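Local coordinates for protein cycloalternan-forming enzyme (Listeria monocytogenes serovar 1/2a, PDB 5F7U) that belongs to the family 31 glycosyl hydrolases, a modular carbohydrate-active enzyme with a TIM-barrel core flanked by beta-rich domains and a family 6 carbohydrate-binding module, at residues P147-S152 against M161-T166; G167-H172 against T330-Y335. The protein carries 1 engineered substitution. One frame throughout, in Å; residues are numbered along the deposited sequence.

Contact 1 (P147-S152 against M161-T166); sequences PKLYLS and MELSPT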
loop_
_atom_site.group_PDB
_atom_site.type_symbol
_atom_site.label_atom_id
_atom_site.label_comp_id
_atom_site.label_asym_id
_atom_site.label_seq_id
_atom_site.Cartn_x
_atom_site.Cartn_y
_atom_site.Cartn_z
ATOM N N PRO A 147 16.880 -20.031 30.036
ATOM C CA PRO A 147 15.992 -19.704 28.898
ATOM C C PRO A 147 15.376 -20.897 28.181
ATOM O O PRO A 147 15.950 -21.991 28.159
ATOM C CB PRO A 147 16.867 -18.906 27.939
ATOM C CG PRO A 147 18.258 -19.016 28.428
ATOM C CD PRO A 147 18.265 -19.560 29.813
ATOM N N LYS A 148 14.189 -20.663 27.636
ATOM C CA LYS A 148 13.516 -21.650 26.795
ATOM C C LYS A 148 13.056 -20.957 25.545
ATOM O O LYS A 148 12.440 -19.890 25.627
ATOM C CB LYS A 148 12.293 -22.219 27.503
ATOM C CG LYS A 148 12.637 -23.122 28.686
ATOM C CD LYS A 148 11.351 -23.462 29.418
ATOM C CE LYS A 148 11.611 -24.166 30.744
ATOM N NZ LYS A 148 11.724 -25.633 30.513
ATOM N N LEU A 149 13.370 -21.557 24.396
ATOM C CA LEU A 149 12.854 -21.099 23.112
ATOM C C LEU A 149 11.827 -22.113 22.613
ATOM O O LEU A 149 12.149 -23.287 22.448
ATOM C CB LEU A 149 13.975 -20.953 22.096
ATOM C CG LEU A 149 13.553 -20.500 20.689
ATOM C CD1 LEU A 149 12.905 -19.108 20.695
ATOM C CD2 LEU A 149 14.777 -20.491 19.787
ATOM N N TYR A 150 10.622 -21.634 22.339
ATOM C CA TYR A 150 9.539 -22.498 21.883
ATOM C C TYR A 150 9.312 -22.330 20.402
ATOM O O TYR A 150 9.210 -21.205 19.917
ATOM C CB TYR A 150 8.246 -22.121 22.587
ATOM C CG TYR A 150 8.311 -22.320 24.058
ATOM C CD1 TYR A 150 8.032 -23.568 24.619
ATOM C CD2 TYR A 150 8.620 -21.257 24.902
ATOM C CE1 TYR A 150 8.082 -23.746 25.994
ATOM C CE2 TYR A 150 8.670 -21.431 26.279
ATOM C CZ TYR A 150 8.413 -22.671 26.807
ATOM O OH TYR A 150 8.438 -22.844 28.165
ATOM N N LEU A 151 9.191 -23.456 19.706
ATOM C CA LEU A 151 8.925 -23.457 18.271
ATOM C C LEU A 151 7.562 -24.078 18.050
ATOM O O LEU A 151 7.254 -25.116 18.625
ATOM C CB LEU A 151 9.973 -24.280 17.513
ATOM C CG LEU A 151 11.459 -24.077 17.808
ATOM C CD1 LEU A 151 12.307 -25.006 16.954
ATOM C CD2 LEU A 151 11.876 -22.635 17.570
ATOM N N SER A 152 6.762 -23.434 17.203
ATOM C CA SER A 152 5.485 -23.981 16.791
ATOM C C SER A 152 5.220 -23.585 15.348
ATOM O O SER A 152 5.869 -22.676 14.808
ATOM C CB SER A 152 4.346 -23.505 17.710
ATOM O OG SER A 152 4.239 -22.086 17.716
ATOM N N MET A 161 8.478 -18.442 16.681
ATOM C CA MET A 161 9.455 -18.552 17.767
ATOM C C MET A 161 9.018 -17.744 18.966
ATOM O O MET A 161 8.689 -16.582 18.812
ATOM C CB MET A 161 10.789 -17.960 17.318
ATOM C CG MET A 161 11.802 -18.981 16.908
ATOM S SD MET A 161 11.330 -19.687 15.346
ATOM C CE MET A 161 11.827 -18.310 14.288
ATOM N N GLU A 162 9.061 -18.356 20.154
ATOM C CA GLU A 162 8.672 -17.652 21.366
ATOM C C GLU A 162 9.758 -17.888 22.393
ATOM O O GLU A 162 10.041 -19.040 22.773
ATOM C CB GLU A 162 7.310 -18.121 21.876
ATOM C CG GLU A 162 6.150 -17.698 20.978
ATOM C CD GLU A 162 4.858 -18.355 21.404
ATOM O OE1 GLU A 162 4.614 -19.532 21.047
ATOM O OE2 GLU A 162 4.105 -17.689 22.125
ATOM N N LEU A 163 10.421 -16.802 22.787
ATOM C CA LEU A 163 11.546 -16.926 23.720
ATOM C C LEU A 163 11.116 -16.425 25.094
ATOM O O LEU A 163 10.626 -15.287 25.220
ATOM C CB LEU A 163 12.748 -16.114 23.215
ATOM C CG LEU A 163 13.931 -16.060 24.197
ATOM C CD1 LEU A 163 14.696 -17.395 24.250
ATOM C CD2 LEU A 163 14.842 -14.894 23.820
ATOM N N SER A 164 11.329 -17.274 26.105
ATOM C CA SER A 164 11.162 -16.928 27.525
ATOM C C SER A 164 12.557 -16.927 28.178
ATOM O O SER A 164 13.075 -18.005 28.502
ATOM C CB SER A 164 10.281 -18.001 28.212
ATOM O OG SER A 164 10.146 -17.753 29.608
ATOM N N PRO A 165 13.167 -15.740 28.378
ATOM C CA PRO A 165 14.508 -15.688 28.997
ATOM C C PRO A 165 14.608 -16.410 30.347
ATOM O O PRO A 165 15.600 -17.088 30.592
ATOM C CB PRO A 165 14.737 -14.190 29.167
ATOM C CG PRO A 165 14.088 -13.632 27.922
ATOM C CD PRO A 165 12.778 -14.407 27.861
ATOM N N THR A 166 13.588 -16.269 31.195
ATOM C CA THR A 166 13.577 -16.947 32.511
ATOM C C THR A 166 13.130 -18.409 32.447
ATOM O O THR A 166 13.344 -19.162 33.409
ATOM C CB THR A 166 12.676 -16.232 33.534
ATOM O OG1 THR A 166 11.299 -16.353 33.130
ATOM C CG2 THR A 166 13.066 -14.748 33.671
HETATM O O HOH W 1 6.070 -21.102 19.418
#
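Four main-chain hydrogen bonds zip P147-S152 to M161-T166 as antiparallel strands, their axes 4.6 Å apart at closest approach. K148 with S164 and Y150 with E162 are the hydrogen-bonded pairs, each closed by two N-H groups. Y150 N reaches E162 O at 2.7 Å, almost straight and in the carbonyl plane. S164 N meets K148 O nearly along its C=O axis. The non-hydrogen-bonded pairs, L149 with L163 and L151 with M161, send their side chains to the other face, where packing is tightest. There L149 and L163 both hold CG anti to the backbone N (chi1 179° and 174°), and L149 CD1 lies 3.9 Å from both L163 CB and M161 CG. The M161 chain bends at chi2 and chi3 and lies side by side with L151, pointing the same way, with M161 CG and SD each 3.7 Å from L151 CD2. W227 of strand 214-229 and Y238 of strand 235-243, neither strand paired with the hairpin, pack on L163 and P165.

On the looser face side chains hardly touch across the strands: Y150 CB and E162 CB are 4.2 Å apart. K148, reaching away to N137, alone of this face is partly exposed to solvent; Y150, E162 and S164 are buried. The Y150 ring turns its edge to E162, with CD2 3.4 Å from E162 O, and its hydroxyl bonds E169 O. S164 OG likewise turns to E169, while the extended E162 chain brings OE2 to H172 ND1. A water donates to E162 OE1 and hydrogen-bonds S152 OG, each at 2.7 Å, bridging two side chains not directly hydrogen-bonded to each other. This is a beta hairpin of the antiparallel galactose mutarotase-like domain, its apolar face packed inward and its polar face covered by loop 167-172.

Contact 2 (G167-H172 against T330-Y335); sequences GKETGH and TNMLDY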
loop_
_atom_site.group_PDB
_atom_site.type_symbol
_atom_site.label_atom_id
_atom_site.label_comp_id
_atom_site.label_asym_id
_atom_site.label_seq_id
_atom_site.Cartn_x
_atom_site.Cartn_y
_atom_site.Cartn_z
ATOM N N GLY A 167 12.483 -18.790 31.349
ATOM C CA GLY A 167 11.895 -20.118 31.188
ATOM C C GLY A 167 10.587 -20.318 31.943
ATOM O O GLY A 167 10.045 -21.427 31.951
ATOM N N LYS A 168 10.059 -19.256 32.552
ATOM C CA LYS A 168 8.818 -19.329 33.334
ATOM C C LYS A 168 7.537 -19.238 32.506
ATOM O O LYS A 168 6.445 -19.543 33.006
ATOM C CB LYS A 168 8.813 -18.272 34.444
ATOM C CG LYS A 168 9.947 -18.441 35.441
ATOM C CD LYS A 168 9.875 -17.398 36.550
ATOM C CE LYS A 168 11.053 -17.532 37.503
ATOM N NZ LYS A 168 10.911 -16.609 38.666
ATOM N N GLU A 169 7.663 -18.812 31.252
ATOM C CA GLU A 169 6.518 -18.755 30.345
ATOM C C GLU A 169 6.556 -19.926 29.391
ATOM O O GLU A 169 7.601 -20.565 29.222
ATOM C CB GLU A 169 6.499 -17.434 29.563
ATOM C CG GLU A 169 6.298 -16.208 30.440
ATOM C CD GLU A 169 7.572 -15.820 31.180
ATOM O OE1 GLU A 169 8.668 -15.864 30.573
ATOM O OE2 GLU A 169 7.478 -15.496 32.373
ATOM N N THR A 170 5.406 -20.214 28.790
ATOM C CA THR A 170 5.273 -21.341 27.876
ATOM C C THR A 170 4.725 -20.858 26.539
ATOM O O THR A 170 3.772 -20.086 26.500
ATOM C CB THR A 170 4.356 -22.404 28.501
ATOM O OG1 THR A 170 4.899 -22.776 29.774
ATOM C CG2 THR A 170 4.245 -23.655 27.612
ATOM N N GLY A 171 5.310 -21.345 25.449
ATOM C CA GLY A 171 4.827 -21.028 24.101
ATOM C C GLY A 171 3.449 -21.595 23.752
ATOM O O GLY A 171 2.902 -22.444 24.466
ATOM N N HIS A 172 2.903 -21.129 22.637
ATOM C CA HIS A 172 1.567 -21.537 22.165
ATOM C C HIS A 172 1.586 -22.785 21.290
ATOM O O HIS A 172 2.612 -23.125 20.693
ATOM C CB HIS A 172 0.932 -20.386 21.390
ATOM C CG HIS A 172 0.618 -19.199 22.245
ATOM N ND1 HIS A 172 1.526 -18.194 22.486
ATOM C CD2 HIS A 172 -0.493 -18.880 22.953
ATOM C CE1 HIS A 172 0.986 -17.292 23.286
ATOM N NE2 HIS A 172 -0.241 -17.684 23.586
ATOM N N THR A 330 7.845 -11.189 32.166
ATOM C CA THR A 330 6.963 -12.269 31.686
ATOM C C THR A 330 6.518 -12.085 30.226
ATOM O O THR A 330 5.811 -12.942 29.687
ATOM C CB THR A 330 5.727 -12.463 32.606
ATOM O OG1 THR A 330 4.845 -11.336 32.476
ATOM C CG2 THR A 330 6.154 -12.611 34.053
ATOM N N ASN A 331 6.930 -10.983 29.581
ATOM C CA ASN A 331 6.591 -10.739 28.165
ATOM C C ASN A 331 7.577 -11.462 27.241
ATOM O O ASN A 331 8.709 -10.988 27.083
ATOM C CB ASN A 331 6.657 -9.230 27.827
ATOM C CG ASN A 331 5.493 -8.424 28.386
ATOM O OD1 ASN A 331 4.464 -8.978 28.782
ATOM N ND2 ASN A 331 5.652 -7.083 28.408
ATOM N N MET A 332 7.185 -12.612 26.677
ATOM C CA MET A 332 8.060 -13.331 25.740
ATOM C C MET A 332 8.310 -12.550 24.442
ATOM O O MET A 332 7.448 -11.807 23.983
ATOM C CB MET A 332 7.447 -14.687 25.365
ATOM C CG MET A 332 7.463 -15.701 26.491
ATOM S SD MET A 332 7.049 -17.344 25.859
ATOM C CE MET A 332 5.306 -17.127 25.562
ATOM N N LEU A 333 9.484 -12.751 23.843
ATOM C CA LEU A 333 9.707 -12.345 22.461
ATOM C C LEU A 333 8.957 -13.329 21.570
ATOM O O LEU A 333 9.048 -14.527 21.771
ATOM C CB LEU A 333 11.215 -12.358 22.144
ATOM C CG LEU A 333 11.606 -12.217 20.660
ATOM C CD1 LEU A 333 11.240 -10.824 20.125
ATOM C CD2 LEU A 333 13.091 -12.471 20.466
ATOM N N ASP A 334 8.235 -12.807 20.579
ATOM C CA ASP A 334 7.334 -13.621 19.756
ATOM C C ASP A 334 7.494 -13.154 18.309
ATOM O O ASP A 334 7.143 -12.015 17.976
ATOM C CB ASP A 334 5.908 -13.400 20.274
ATOM C CG ASP A 334 4.853 -14.227 19.548
ATOM O OD1 ASP A 334 5.167 -15.054 18.671
ATOM O OD2 ASP A 334 3.668 -14.029 19.884
ATOM N N TYR A 335 8.052 -14.008 17.448
ATOM C CA TYR A 335 8.206 -13.618 16.031
ATOM C C TYR A 335 8.008 -14.787 15.081
ATOM O O TYR A 335 8.101 -15.949 15.482
ATOM C CB TYR A 335 9.535 -12.877 15.767
ATOM C CG TYR A 335 10.799 -13.708 15.889
ATOM C CD1 TYR A 335 11.357 -13.968 17.139
ATOM C CD2 TYR A 335 11.456 -14.199 14.745
ATOM C CE1 TYR A 335 12.522 -14.736 17.279
ATOM C CE2 TYR A 335 12.625 -14.968 14.863
ATOM C CZ TYR A 335 13.146 -15.221 16.134
ATOM O OH TYR A 335 14.283 -15.970 16.323
#
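E169 and M332 both hold CG anti to the carbonyl carbon (chi1 -65° and -71°), on CB atoms that already point at the opposing segment, and a bend at chi2 of 77° swings the E169 carboxylate over to T330. They join an irregular loop, G167-H172, to the lead-in of strand 333-338, a surface packing contact in the beta-rich, galactose mutarotase-like N-terminal part of this family 31 enzyme.

The glutamate is used along its whole length. Its CB packs 3.7 Å from both CG and SD of M332. Further out, E169 CG comes 3.4 Å from T330 O, and the E169 and T330 side chains cross at about a right angle, with E169 OE2 3.3 Å from T330 CA and 3.5 Å from T330 CB. None of these approaches is a hydrogen bond. The other carboxylate oxygen, OE1, is held by S164, which helps fix the rotation of the group, while T330 OG1 turns to D328.

M332 is mostly extended through chi2 and then bends at chi3, carrying its methyl group against the backbone of T170 and G171; its side chain also touches E162 on the neighbouring strand. The contact finishes at that methyl, M332 CE, 3.5 Å from T170 O and 4.2 Å from G171 CA.

In the fold
The centres of contact 1 and contact 2 lie about 6 Å apart, on the same side of the molecule and some 32 to 33 Å from the centre of the chain. They follow in series: hairpin 148-153/158-164 closes first, and the chain then runs directly into loop 167-172, which meets a segment 158 residues further on. Strand 333-338 returns beside strand 158-164 as its antiparallel neighbour, so both contacts reach the same sheet. E169 of contact 2 probably hydrogen-bonds to the polar face of contact 1. The buried hairpin and the surface loop thus adjoin, bringing segments some 160 residues apart together within the N-terminal beta-rich region.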